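Local coordinates for protein phosphoacetylglucosamine mutase (Aspergillus lentulus, PDB 5O9X) that catalyses the interconversion of N-acetylglucosamine 6-phosphate and N-acetylglucosamine 1-phosphate, probably by way of a sugar 1,6-bisphosphate intermediate, at residues A[130-135]-A[156-161]; A[164-169]-A[189-194]; A[206-211]-A[277-282]; A[216-221]-A[242-247]. The protein carries 1 engineered substitution. All blocks are in the same frame, centred on the assembly; numbering follows the deposited sequence.

Contact 1: A[130-135]-A[156-161]; sequences FARDTR and FIDMKF. Unlike the reference sequence in segment 156-161: Phe161 (reference Tyr).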
loop_
_atom_site.group_PDB
_atom_site.type_symbol
_atom_site.label_atom_id
_atom_site.label_comp_id
_atom_site.label_asym_id
_atom_site.label_seq_id
_atom_site.Cartn_x
_atom_site.Cartn_y
_atom_site.Cartn_z
ATOM N N PHE A 130 -14.904 -4.150 -9.891
ATOM C CA PHE A 130 -14.376 -2.856 -9.509
ATOM C C PHE A 130 -15.064 -2.331 -8.252
ATOM O O PHE A 130 -16.099 -2.858 -7.872
ATOM C CB PHE A 130 -14.446 -1.902 -10.703
ATOM C CG PHE A 130 -15.822 -1.677 -11.263
ATOM C CD1 PHE A 130 -16.753 -0.822 -10.591
ATOM C CD2 PHE A 130 -16.208 -2.262 -12.487
ATOM C CE1 PHE A 130 -18.036 -0.588 -11.110
ATOM C CE2 PHE A 130 -17.519 -2.001 -13.019
ATOM C CZ PHE A 130 -18.409 -1.158 -12.331
ATOM N N ALA A 131 -14.430 -1.343 -7.594
ATOM C CA ALA A 131 -14.933 -0.716 -6.379
ATOM C C ALA A 131 -14.282 0.655 -6.348
ATOM O O ALA A 131 -13.460 0.986 -7.244
ATOM C CB ALA A 131 -14.500 -1.533 -5.173
ATOM N N ARG A 132 -14.671 1.480 -5.360
ATOM C CA ARG A 132 -14.139 2.786 -5.287
ATOM C C ARG A 132 -14.130 3.190 -3.818
ATOM O O ARG A 132 -14.849 2.573 -3.001
ATOM C CB ARG A 132 -15.084 3.785 -6.042
ATOM C CG ARG A 132 -16.552 3.832 -5.531
ATOM C CD ARG A 132 -17.528 4.265 -6.702
ATOM N NE ARG A 132 -18.922 4.676 -6.271
ATOM C CZ ARG A 132 -20.133 4.207 -6.546
ATOM N NH1 ARG A 132 -20.425 3.035 -7.241
ATOM N NH2 ARG A 132 -21.135 4.933 -6.023
ATOM N N ASP A 133 -13.325 4.196 -3.496
ATOM C CA ASP A 133 -13.360 4.753 -2.141
ATOM C C ASP A 133 -14.496 5.852 -2.161
ATOM O O ASP A 133 -15.320 5.849 -3.077
ATOM C CB ASP A 133 -11.958 5.296 -1.706
ATOM C CG ASP A 133 -11.503 6.484 -2.530
ATOM O OD1 ASP A 133 -12.305 7.029 -3.348
ATOM O OD2 ASP A 133 -10.305 6.903 -2.360
ATOM N N THR A 134 -14.505 6.766 -1.177
ATOM C CA THR A 134 -15.624 7.664 -0.951
ATOM C C THR A 134 -15.555 8.959 -1.773
ATOM O O THR A 134 -16.411 9.829 -1.572
ATOM C CB THR A 134 -15.781 8.027 0.549
ATOM O OG1 THR A 134 -14.526 8.574 1.032
ATOM C CG2 THR A 134 -16.203 6.778 1.371
ATOM N N ARG A 135 -14.503 9.096 -2.623
ATOM C CA ARG A 135 -14.206 10.370 -3.245
ATOM C C ARG A 135 -15.438 10.856 -4.100
ATOM O O ARG A 135 -16.162 10.038 -4.623
ATOM C CB ARG A 135 -12.964 10.282 -4.146
ATOM C CG ARG A 135 -11.608 10.257 -3.339
ATOM C CD ARG A 135 -10.461 9.734 -4.211
ATOM N NE ARG A 135 -9.377 9.482 -3.218
ATOM C CZ ARG A 135 -8.556 10.461 -2.810
ATOM N NH1 ARG A 135 -8.576 11.702 -3.382
ATOM N NH2 ARG A 135 -7.678 10.217 -1.833
ATOM N N PHE A 156 -19.041 -7.819 -15.879
ATOM C CA PHE A 156 -18.476 -6.926 -14.798
ATOM C C PHE A 156 -19.375 -6.835 -13.591
ATOM O O PHE A 156 -20.587 -7.035 -13.717
ATOM C CB PHE A 156 -18.045 -5.515 -15.285
ATOM C CG PHE A 156 -19.135 -4.692 -15.882
ATOM C CD1 PHE A 156 -19.892 -3.779 -15.093
ATOM C CD2 PHE A 156 -19.383 -4.766 -17.258
ATOM C CE1 PHE A 156 -20.859 -2.973 -15.672
ATOM C CE2 PHE A 156 -20.352 -3.931 -17.849
ATOM C CZ PHE A 156 -21.104 -3.059 -17.039
ATOM N N ILE A 157 -18.759 -6.609 -12.420
ATOM C CA ILE A 157 -19.490 -6.509 -11.140
ATOM C C ILE A 157 -19.012 -5.229 -10.466
ATOM O O ILE A 157 -17.802 -5.007 -10.402
ATOM C CB ILE A 157 -19.201 -7.694 -10.223
ATOM C CG1 ILE A 157 -19.784 -9.001 -10.847
ATOM C CG2 ILE A 157 -19.744 -7.457 -8.816
ATOM C CD1 ILE A 157 -19.221 -10.222 -10.176
ATOM N N ASP A 158 -19.976 -4.414 -10.041
ATOM C CA ASP A 158 -19.719 -3.176 -9.271
ATOM C C ASP A 158 -19.813 -3.567 -7.807
ATOM O O ASP A 158 -20.904 -3.830 -7.325
ATOM C CB ASP A 158 -20.789 -2.132 -9.653
ATOM C CG ASP A 158 -20.628 -0.804 -8.872
ATOM O OD1 ASP A 158 -19.801 -0.739 -7.959
ATOM O OD2 ASP A 158 -21.367 0.126 -9.149
ATOM N N MET A 159 -18.682 -3.579 -7.080
ATOM C CA MET A 159 -18.740 -3.808 -5.617
ATOM C C MET A 159 -18.992 -2.583 -4.776
ATOM O O MET A 159 -18.807 -2.667 -3.541
ATOM C CB MET A 159 -17.504 -4.484 -5.071
ATOM C CG MET A 159 -17.081 -5.768 -5.777
ATOM S SD MET A 159 -18.317 -7.021 -5.492
ATOM C CE MET A 159 -17.966 -7.535 -3.788
ATOM N N LYS A 160 -19.322 -1.449 -5.402
ATOM C CA LYS A 160 -19.695 -0.192 -4.655
ATOM C C LYS A 160 -18.473 0.340 -3.853
ATOM O O LYS A 160 -17.376 0.391 -4.438
ATOM C CB LYS A 160 -20.971 -0.342 -3.781
ATOM C CG LYS A 160 -22.221 -0.901 -4.582
ATOM C CD LYS A 160 -22.476 0.092 -5.691
ATOM C CE LYS A 160 -23.747 -0.099 -6.489
ATOM N NZ LYS A 160 -23.568 0.943 -7.559
ATOM N N PHE A 161 -18.668 0.695 -2.565
ATOM C CA PHE A 161 -17.603 1.244 -1.755
ATOM C C PHE A 161 -16.856 0.116 -1.030
ATOM O O PHE A 161 -17.473 -0.668 -0.237
ATOM C CB PHE A 161 -18.201 2.207 -0.690
ATOM C CG PHE A 161 -18.830 3.430 -1.306
ATOM C CD1 PHE A 161 -18.050 4.539 -1.662
ATOM C CD2 PHE A 161 -20.194 3.444 -1.586
ATOM C CE1 PHE A 161 -18.648 5.701 -2.261
ATOM C CE2 PHE A 161 -20.788 4.579 -2.201
ATOM C CZ PHE A 161 -20.036 5.721 -2.487
HETATM O O HOH W 1 -17.913 1.214 -7.191
HETATM O O HOH W 2 -23.777 3.594 -6.652
#

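Contact 2: A[164-169]-A[189-194]; sequences TPQLHY and QGYYEK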
loop_
_atom_site.group_PDB
_atom_site.type_symbol
_atom_site.label_atom_id
_atom_site.label_comp_id
_atom_site.label_asym_id
_atom_site.label_seq_id
_atom_site.Cartn_x
_atom_site.Cartn_y
_atom_site.Cartn_z
ATOM N N THR A 164 -9.234 -0.446 -0.593
ATOM C CA THR A 164 -8.379 -1.075 -1.591
ATOM C C THR A 164 -8.116 -2.551 -1.296
ATOM O O THR A 164 -8.243 -3.370 -2.188
ATOM C CB THR A 164 -7.129 -0.206 -1.775
ATOM O OG1 THR A 164 -7.556 1.020 -2.409
ATOM C CG2 THR A 164 -6.066 -0.884 -2.700
ATOM N N PRO A 165 -7.685 -2.891 -0.074
ATOM C CA PRO A 165 -7.389 -4.305 0.169
ATOM C C PRO A 165 -8.634 -5.203 0.066
ATOM O O PRO A 165 -8.496 -6.354 -0.346
ATOM C CB PRO A 165 -6.920 -4.319 1.648
ATOM C CG PRO A 165 -6.436 -2.946 1.917
ATOM C CD PRO A 165 -7.201 -2.009 1.016
ATOM N N GLN A 166 -9.832 -4.688 0.413
ATOM C CA GLN A 166 -11.093 -5.493 0.137
ATOM C C GLN A 166 -11.225 -5.865 -1.329
ATOM O O GLN A 166 -11.557 -7.042 -1.637
ATOM C CB GLN A 166 -12.352 -4.800 0.603
ATOM C CG GLN A 166 -12.474 -4.893 2.111
ATOM C CD GLN A 166 -13.696 -4.114 2.608
ATOM O OE1 GLN A 166 -14.136 -3.083 1.996
ATOM N NE2 GLN A 166 -14.267 -4.601 3.707
ATOM N N LEU A 167 -11.001 -4.892 -2.221
ATOM C CA LEU A 167 -11.069 -5.184 -3.654
ATOM C C LEU A 167 -9.992 -6.259 -4.061
ATOM O O LEU A 167 -10.314 -7.225 -4.755
ATOM C CB LEU A 167 -11.040 -3.840 -4.496
ATOM C CG LEU A 167 -11.143 -4.364 -5.916
ATOM C CD1 LEU A 167 -12.511 -4.760 -6.473
ATOM C CD2 LEU A 167 -10.195 -3.729 -6.880
ATOM N N HIS A 168 -8.701 -6.082 -3.669
ATOM C CA HIS A 168 -7.686 -7.136 -3.947
ATOM C C HIS A 168 -8.094 -8.540 -3.420
ATOM O O HIS A 168 -7.881 -9.605 -4.086
ATOM C CB HIS A 168 -6.396 -6.741 -3.223
ATOM C CG HIS A 168 -5.583 -5.733 -3.951
ATOM N ND1 HIS A 168 -5.936 -4.406 -4.033
ATOM C CD2 HIS A 168 -4.419 -5.864 -4.648
ATOM C CE1 HIS A 168 -4.986 -3.748 -4.682
ATOM N NE2 HIS A 168 -4.080 -4.618 -5.103
ATOM N N TYR A 169 -8.647 -8.562 -2.213
ATOM C CA TYR A 169 -9.196 -9.796 -1.593
ATOM C C TYR A 169 -10.279 -10.437 -2.474
ATOM O O TYR A 169 -10.226 -11.648 -2.719
ATOM C CB TYR A 169 -9.738 -9.515 -0.138
ATOM C CG TYR A 169 -10.634 -10.576 0.371
ATOM C CD1 TYR A 169 -10.085 -11.681 1.147
ATOM C CD2 TYR A 169 -12.001 -10.574 0.089
ATOM C CE1 TYR A 169 -10.923 -12.684 1.636
ATOM C CE2 TYR A 169 -12.821 -11.604 0.557
ATOM C CZ TYR A 169 -12.283 -12.652 1.310
ATOM O OH TYR A 169 -13.127 -13.688 1.776
ATOM N N GLN A 189 -18.732 -9.518 3.338
ATOM C CA GLN A 189 -18.903 -10.418 4.534
ATOM C C GLN A 189 -17.791 -11.472 4.625
ATOM O O GLN A 189 -17.338 -11.780 5.714
ATOM C CB GLN A 189 -20.239 -11.168 4.418
ATOM C CG GLN A 189 -20.597 -12.014 5.642
ATOM C CD GLN A 189 -22.046 -12.569 5.579
ATOM O OE1 GLN A 189 -22.931 -11.948 5.044
ATOM N NE2 GLN A 189 -22.260 -13.733 6.144
ATOM N N GLY A 190 -17.394 -12.093 3.482
ATOM C CA GLY A 190 -16.394 -13.129 3.505
ATOM C C GLY A 190 -15.040 -12.567 3.992
ATOM O O GLY A 190 -14.307 -13.198 4.778
ATOM N N TYR A 191 -14.735 -11.368 3.538
ATOM C CA TYR A 191 -13.497 -10.638 4.029
ATOM C C TYR A 191 -13.496 -10.481 5.563
ATOM O O TYR A 191 -12.516 -10.863 6.221
ATOM C CB TYR A 191 -13.423 -9.280 3.328
ATOM C CG TYR A 191 -12.361 -8.334 3.851
ATOM C CD1 TYR A 191 -11.085 -8.387 3.319
ATOM C CD2 TYR A 191 -12.644 -7.402 4.898
ATOM C CE1 TYR A 191 -10.091 -7.522 3.776
ATOM C CE2 TYR A 191 -11.627 -6.570 5.415
ATOM C CZ TYR A 191 -10.382 -6.633 4.850
ATOM O OH TYR A 191 -9.366 -5.829 5.292
ATOM N N TYR A 192 -14.620 -10.020 6.151
ATOM C CA TYR A 192 -14.669 -9.825 7.624
ATOM C C TYR A 192 -14.551 -11.159 8.366
ATOM O O TYR A 192 -13.837 -11.247 9.405
ATOM C CB TYR A 192 -15.959 -9.148 8.097
ATOM C CG TYR A 192 -16.161 -7.769 7.474
ATOM C CD1 TYR A 192 -15.099 -6.834 7.448
ATOM C CD2 TYR A 192 -17.382 -7.425 6.875
ATOM C CE1 TYR A 192 -15.266 -5.540 6.802
ATOM C CE2 TYR A 192 -17.575 -6.178 6.241
ATOM C CZ TYR A 192 -16.527 -5.260 6.209
ATOM O OH TYR A 192 -16.719 -4.055 5.599
ATOM N N GLU A 193 -15.228 -12.182 7.819
ATOM C CA GLU A 193 -15.233 -13.535 8.418
ATOM C C GLU A 193 -13.811 -14.118 8.456
ATOM O O GLU A 193 -13.369 -14.726 9.469
ATOM C CB GLU A 193 -16.166 -14.431 7.578
ATOM C CG GLU A 193 -17.597 -14.077 7.884
ATOM C CD GLU A 193 -18.615 -14.875 7.064
ATOM O OE1 GLU A 193 -18.224 -15.467 6.030
ATOM O OE2 GLU A 193 -19.799 -14.909 7.492
ATOM N N LYS A 194 -13.090 -13.952 7.352
ATOM C CA LYS A 194 -11.709 -14.482 7.277
ATOM C C LYS A 194 -10.780 -13.783 8.248
ATOM O O LYS A 194 -10.013 -14.454 8.984
ATOM C CB LYS A 194 -11.152 -14.346 5.864
ATOM C CG LYS A 194 -9.829 -15.117 5.639
ATOM C CD LYS A 194 -9.277 -14.671 4.272
ATOM C CE LYS A 194 -7.910 -15.290 3.948
ATOM N NZ LYS A 194 -8.060 -16.743 3.778
#

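Contact 3: A[206-211]-A[277-282]; sequences VKVKGS and LDRCAS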
loop_
_atom_site.group_PDB
_atom_site.type_symbol
_atom_site.label_atom_id
_atom_site.label_comp_id
_atom_site.label_asym_id
_atom_site.label_seq_id
_atom_site.Cartn_x
_atom_site.Cartn_y
_atom_site.Cartn_z
ATOM N N VAL A 206 -4.035 -15.255 24.820
ATOM C CA VAL A 206 -3.491 -13.947 25.288
ATOM C C VAL A 206 -4.590 -12.902 25.171
ATOM O O VAL A 206 -5.607 -13.149 24.551
ATOM C CB VAL A 206 -2.221 -13.535 24.420
ATOM C CG1 VAL A 206 -1.140 -14.644 24.439
ATOM C CG2 VAL A 206 -2.605 -13.294 22.957
ATOM N N LYS A 207 -4.347 -11.717 25.671
ATOM C CA LYS A 207 -5.308 -10.623 25.584
ATOM C C LYS A 207 -4.579 -9.334 25.310
ATOM O O LYS A 207 -3.462 -9.124 25.803
ATOM C CB LYS A 207 -6.045 -10.464 26.933
ATOM C CG LYS A 207 -7.094 -11.579 27.153
ATOM C CD LYS A 207 -8.196 -11.118 28.097
ATOM C CE LYS A 207 -8.970 -12.319 28.604
ATOM N NZ LYS A 207 -10.441 -12.096 28.436
ATOM N N VAL A 208 -5.229 -8.467 24.525
ATOM C CA VAL A 208 -4.808 -7.100 24.327
ATOM C C VAL A 208 -5.000 -6.328 25.624
ATOM O O VAL A 208 -5.960 -6.573 26.317
ATOM C CB VAL A 208 -5.709 -6.466 23.214
ATOM C CG1 VAL A 208 -5.522 -4.967 23.136
ATOM C CG2 VAL A 208 -5.356 -7.124 21.878
ATOM N N LYS A 209 -4.164 -5.355 25.903
ATOM C CA LYS A 209 -4.364 -4.527 27.053
ATOM C C LYS A 209 -4.440 -3.095 26.511
ATOM O O LYS A 209 -3.598 -2.696 25.655
ATOM C CB LYS A 209 -3.152 -4.784 27.993
ATOM C CG LYS A 209 -2.721 -3.669 28.945
ATOM C CD LYS A 209 -3.443 -3.709 30.311
ATOM C CE LYS A 209 -3.331 -2.382 31.073
ATOM N NZ LYS A 209 -3.709 -1.178 30.240
ATOM N N GLY A 210 -5.397 -2.330 27.073
ATOM C CA GLY A 210 -5.654 -0.919 26.833
ATOM C C GLY A 210 -6.399 -0.769 25.481
ATOM O O GLY A 210 -6.353 -1.649 24.623
ATOM N N SER A 211 -6.995 0.382 25.281
ATOM C CA SER A 211 -7.773 0.652 24.076
ATOM C C SER A 211 -6.805 0.928 22.911
ATOM O O SER A 211 -5.603 1.267 23.123
ATOM C CB SER A 211 -8.626 1.889 24.325
ATOM O OG SER A 211 -7.813 2.985 24.721
ATOM N N LEU A 277 -0.391 8.208 27.012
ATOM C CA LEU A 277 -0.270 6.747 26.941
ATOM C C LEU A 277 -1.402 5.986 26.171
ATOM O O LEU A 277 -1.322 4.766 26.077
ATOM C CB LEU A 277 -0.093 6.105 28.362
ATOM C CG LEU A 277 1.093 6.550 29.276
ATOM C CD1 LEU A 277 1.123 5.730 30.583
ATOM C CD2 LEU A 277 2.412 6.449 28.528
ATOM N N ASP A 278 -2.436 6.663 25.632
ATOM C CA ASP A 278 -3.391 5.945 24.789
ATOM C C ASP A 278 -2.647 5.401 23.520
ATOM O O ASP A 278 -1.962 6.187 22.830
ATOM C CB ASP A 278 -4.532 6.846 24.329
ATOM C CG ASP A 278 -5.603 7.035 25.425
ATOM O OD1 ASP A 278 -5.589 6.267 26.430
ATOM O OD2 ASP A 278 -6.447 7.935 25.230
ATOM N N ARG A 279 -2.837 4.116 23.195
ATOM C CA ARG A 279 -2.212 3.573 21.958
ATOM C C ARG A 279 -3.108 4.024 20.786
ATOM O O ARG A 279 -4.324 3.770 20.838
ATOM C CB ARG A 279 -2.220 2.055 22.027
ATOM C CG ARG A 279 -1.566 1.300 20.831
ATOM C CD ARG A 279 -1.355 -0.144 21.207
ATOM N NE ARG A 279 -2.611 -0.984 21.286
ATOM C CZ ARG A 279 -3.260 -1.338 22.419
ATOM N NH1 ARG A 279 -2.858 -0.874 23.603
ATOM N NH2 ARG A 279 -4.348 -2.100 22.350
ATOM N N CYS A 280 -2.517 4.689 19.769
ATOM C CA CYS A 280 -3.295 5.164 18.606
ATOM C C CYS A 280 -2.732 4.619 17.297
ATOM O O CYS A 280 -1.551 4.253 17.214
ATOM C CB CYS A 280 -3.205 6.685 18.538
ATOM S SG CYS A 280 -3.894 7.501 20.036
ATOM N N ALA A 281 -3.542 4.706 16.245
ATOM C CA ALA A 281 -3.053 4.423 14.883
ATOM C C ALA A 281 -3.846 5.249 13.896
ATOM O O ALA A 281 -4.942 5.745 14.211
ATOM C CB ALA A 281 -3.189 2.945 14.583
ATOM N N SER A 282 -3.275 5.472 12.717
ATOM C CA SER A 282 -4.021 6.188 11.675
ATOM C C SER A 282 -3.990 5.358 10.410
ATOM O O SER A 282 -2.934 4.882 10.025
ATOM C CB SER A 282 -3.296 7.492 11.393
ATOM O OG SER A 282 -3.670 8.495 12.351
HETATM O O HOH W 3 -6.352 4.467 22.767
HETATM O O HOH W 4 -4.036 2.309 25.061
#

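Contact 4: A[216-221]-A[242-247]; sequences CANGVG and IVNDDV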
loop_
_atom_site.group_PDB
_atom_site.type_symbol
_atom_site.label_atom_id
_atom_site.label_comp_id
_atom_site.label_asym_id
_atom_site.label_seq_id
_atom_site.Cartn_x
_atom_site.Cartn_y
_atom_site.Cartn_z
ATOM N N CYS A 216 -9.477 7.208 11.140
ATOM C CA CYS A 216 -9.824 6.511 9.889
ATOM C C CYS A 216 -9.878 7.481 8.688
ATOM O O CYS A 216 -10.457 7.154 7.587
ATOM C CB CYS A 216 -11.133 5.702 10.003
ATOM S SG CYS A 216 -11.005 4.338 11.187
ATOM N N ALA A 217 -9.199 8.609 8.874
ATOM C CA ALA A 217 -8.905 9.524 7.753
ATOM C C ALA A 217 -10.152 10.081 7.070
ATOM O O ALA A 217 -10.090 10.643 5.930
ATOM C CB ALA A 217 -7.934 8.821 6.710
ATOM N N ASN A 218 -11.304 9.956 7.762
ATOM C CA ASN A 218 -12.679 10.288 7.171
ATOM C C ASN A 218 -12.929 9.538 5.856
ATOM O O ASN A 218 -13.585 10.071 4.931
ATOM C CB ASN A 218 -12.825 11.805 6.950
ATOM C CG ASN A 218 -12.672 12.583 8.240
ATOM O OD1 ASN A 218 -11.787 13.538 8.375
ATOM N ND2 ASN A 218 -13.434 12.175 9.212
ATOM N N GLY A 219 -12.324 8.333 5.735
ATOM C CA GLY A 219 -12.473 7.511 4.529
ATOM C C GLY A 219 -13.259 6.231 4.751
ATOM O O GLY A 219 -13.718 5.959 5.866
ATOM N N VAL A 220 -13.294 5.397 3.690
ATOM C CA VAL A 220 -14.028 4.159 3.617
ATOM C C VAL A 220 -13.530 3.184 4.718
ATOM O O VAL A 220 -14.319 2.392 5.213
ATOM C CB VAL A 220 -13.854 3.475 2.225
ATOM C CG1 VAL A 220 -12.390 3.150 1.892
ATOM C CG2 VAL A 220 -14.849 2.339 2.095
ATOM N N GLY A 221 -12.298 3.349 5.180
ATOM C CA GLY A 221 -11.866 2.460 6.284
ATOM C C GLY A 221 -12.642 2.605 7.568
ATOM O O GLY A 221 -12.677 1.646 8.344
ATOM N N ILE A 242 -13.101 4.519 17.193
ATOM C CA ILE A 242 -12.917 5.026 15.830
ATOM C C ILE A 242 -13.077 6.493 15.925
ATOM O O ILE A 242 -14.011 6.967 16.618
ATOM C CB ILE A 242 -13.979 4.417 14.856
ATOM C CG1 ILE A 242 -13.576 2.928 14.579
ATOM C CG2 ILE A 242 -14.031 5.231 13.531
ATOM C CD1 ILE A 242 -14.632 2.124 13.776
ATOM N N VAL A 243 -12.151 7.256 15.349
ATOM C CA VAL A 243 -12.306 8.711 15.204
ATOM C C VAL A 243 -12.118 9.053 13.725
ATOM O O VAL A 243 -11.459 8.243 12.992
ATOM C CB VAL A 243 -11.350 9.602 16.118
ATOM C CG1 VAL A 243 -11.657 9.381 17.619
ATOM C CG2 VAL A 243 -9.813 9.358 15.858
ATOM N N ASN A 244 -12.642 10.227 13.275
ATOM C CA ASN A 244 -12.541 10.642 11.866
ATOM C C ASN A 244 -13.092 9.601 10.926
ATOM O O ASN A 244 -12.354 8.967 10.134
ATOM C CB ASN A 244 -11.072 10.998 11.502
ATOM C CG ASN A 244 -10.456 11.924 12.534
ATOM O OD1 ASN A 244 -11.100 12.890 12.930
ATOM N ND2 ASN A 244 -9.211 11.638 12.986
ATOM N N ASP A 245 -14.414 9.406 10.980
ATOM C CA ASP A 245 -15.048 8.548 10.029
ATOM C C ASP A 245 -16.028 9.351 9.184
ATOM O O ASP A 245 -17.090 8.829 8.769
ATOM C CB ASP A 245 -15.735 7.347 10.789
ATOM C CG ASP A 245 -16.965 7.794 11.624
ATOM O OD1 ASP A 245 -17.208 9.008 11.726
ATOM O OD2 ASP A 245 -17.723 6.949 12.102
ATOM N N ASP A 246 -15.764 10.650 8.959
ATOM C CA ASP A 246 -16.816 11.454 8.250
ATOM C C ASP A 246 -16.775 11.281 6.726
ATOM O O ASP A 246 -16.200 12.118 5.987
ATOM C CB ASP A 246 -16.776 12.922 8.717
ATOM C CG ASP A 246 -17.754 13.844 7.969
ATOM O OD1 ASP A 246 -18.729 13.364 7.340
ATOM O OD2 ASP A 246 -17.507 15.064 8.037
ATOM N N VAL A 247 -17.434 10.204 6.258
ATOM C CA VAL A 247 -17.453 9.863 4.833
ATOM C C VAL A 247 -18.573 10.663 4.144
ATOM O O VAL A 247 -18.792 10.493 2.975
ATOM C CB VAL A 247 -17.652 8.350 4.557
ATOM C CG1 VAL A 247 -16.413 7.553 5.023
ATOM C CG2 VAL A 247 -18.947 7.847 5.226
#

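Contact 1: A[130-135]-A[156-161]
Between the parallel bridges Phe130-Asp158 and Arg132-Phe161 the register slips by one residue, a beta bulge in which Met159 and Lys160 face the single residue Ala131. Lys160 takes a positive phi of 65° there. The ladder survives the slip: Phe130 N donates to Ile157 O, Met159 N to Phe130 O at 2.8 Å, and Arg132 N to Lys160 O at 3.1 Å. The Phe130 ring folds over the second strand, its CG lying between the backbone N and the carbonyl carbon (chi1 59°); Asp158 CA sits over one face, 4.0 Å from the ring centroid, and Phe156 CD1 meets the ring edge at CE2, 3.6 Å away. These strands, 127-132 and 155-161, close the beta-alpha-beta unit built through helix 138-151 in the alpha/beta/alpha domain I, and 155-161 ends the sheet. Arg132 shares the Phe130 face; Lys160 starts away from the first strand, but its chain bends at chi2 and runs beside Arg132, NH1 and NZ 3.8 Å apart, a like-charge pair that Asp158 probably makes tolerable. Its OD2 takes Lys160 NZ at 2.8 Å and a long salt bridge from Arg132 NH1, while its OD1 accepts Lys160 N in an Asx turn. One water links Arg132 NH1, Asp158 OD1 and Lys160 O. Arg132 NE lies over a face of the Phe161 ring in an off-centre cation-pi contact, and Asp133 O reaches that ring's edge, 3.3 Å from CD1.

Contact 2: A[164-169]-A[189-194]
The Tyr191 ring carries Gln166 CG over the centre of one face, 3.6 Å from the centroid, and turns its edge toward the face of Tyr169, with CD1 nearest Tyr169 CG. This edge-to-face pair has its planes 81° apart. The Tyr169 ring in turn has Tyr191 CA over one face, displaced toward the rim, while Lys194 CD touches its edge at CE1, 3.7 Å away. Both tyrosines send CG anti to the backbone N (chi1 163° in Tyr169), and each CB points toward the other helix, which brings the two rings into the crossing. The Tyr169 hydroxyl reaches the backbone of the second helix, its OH 3.1 Å from Gly190 C; at Gly190 there is no side chain to stand in its way, and the hydroxyl's hydrogen bond is with Glu185 O. Gln166 stays extended past CG and stands its amide almost upright on the Tyr191 ring. Its NE2 donates to Tyr192 OH at 3.1 Å, with the acceptor in the amide plane, and Tyr192 OH also bonds Glu188. Tyr191 OH reaches beyond the pair to Asp427. The short helical segments cross nearly perpendicularly, at 98°, with axes 10.4 Å apart, a separation bridged by the tyrosine rings and Gln166. This buried crossing joins helix 164-176 of domain I to helix 188-202 of domain II in the multidomain alpha/beta architecture of the phosphohexomutases.

Contact 3: A[206-211]-A[277-282]
Val208 points its CB toward Arg279, and its CG1 presses tightly on the guanidinium, 3.2 Å from NH2. Lys209 contributes its backbone instead: its carbonyl O accepts from Arg279 NH1 at 2.8 Å, with the donor in the carbonyl plane. Gly210, which has a positive phi of 77°, offers its own carbonyl to Arg279 NH2, 3.1 Å from O; here the nitrogen stands well above the carbonyl plane, and both acceptors are tilted from the guanidinium plane by about 25°. Ser211 O lies over one guanidinium face, and a water bonded to that oxygen continues to Arg279 N. A second water connects Ser211 OG with Arg279 O, so both the N and the O of Arg279 are linked to Ser211 through water. Arg279 leaves strand 279-283 with CG anti to the backbone N, and its chain bends at chi3 (72°), which sets NE off the extended line; the guanidinium beyond it meets the loop. The loop lies between helix 188-202 and strand 212-215, the latter a direct sheet neighbour of 279-283. NH2 also forms a salt bridge with Glu436 of helix 428-442. The positive group is thus gripped by neutral carbonyls as well as by a carboxylate, which would probably stabilise the charge of this buried side chain.

Contact 4: A[216-221]-A[242-247]
Positive phi values bend both chains where Asn218 and Asn244 meet: 54° at Asn218, within the type I' turn from Cys216 to Gly219, and 55° at Asn244, just past the end of strand 240-243. With the chain turned back at both residues, Asn218 N donates to Asn244 O at 2.8 Å, the donor standing well above the carbonyl plane. The same oxygen lies 3.5 Å from Cys216 CB, against the start of the turn. One step earlier Cys216 N donates to Val243 O at 2.9 Å, carrying strand-like pairing into the loop. Cys216 SG, anti to the carbonyl carbon, is brought alongside the strand end and touches Ile242 CG2 at 3.9 Å. The Asn218 side chain lies against the chain that doubles back through Asn244, Asp245 and Asp246, with its CB 3.5 Å from Asp246 O. Asp246 is the centre of an inverse gamma turn, closed by a weak bond from Val247 N to Asp245 O. Beyond it Val247 CG1 comes 3.2 Å from Gly219 O, a close approach of a methyl to a carbonyl. Asp215 ties the two loops together, its OD1 accepting from both Ala217 N and Asn244 ND2, while Asp245 is paired with Arg226. The loops leave the C-terminal ends of the adjacent parallel strands 212-215 and 240-243, which helix 221-231 connects as a beta-alpha-beta crossover; Leu225 of that helix packs on both Cys216 and Ile242.

Contact 2 is the buried one of the four; contacts 1, 3 and 4 are partly buried, and contacts 1 and 4 each reach an outermost strand of their sheet. Contacts 3 and 4 serve the same five-stranded sheet of domain II, yet the first depends on one arginine, two carbonyls and waters, the second on backbone turns. Contact 1 pairs neighbouring strands in domain I, with a cluster of charged groups beside it; contact 2 is aromatic and joins a helix of that domain to one of domain II. Contacts 1 and 2 meet where Leu167 packs on Ala131. Contact 1 also touches contact 4 across the domains, Thr134 CG2 lying 3.7 Å from Val247 CG1, whereas contact 3 stands apart from contact 1, nearest atoms about 14 Å away.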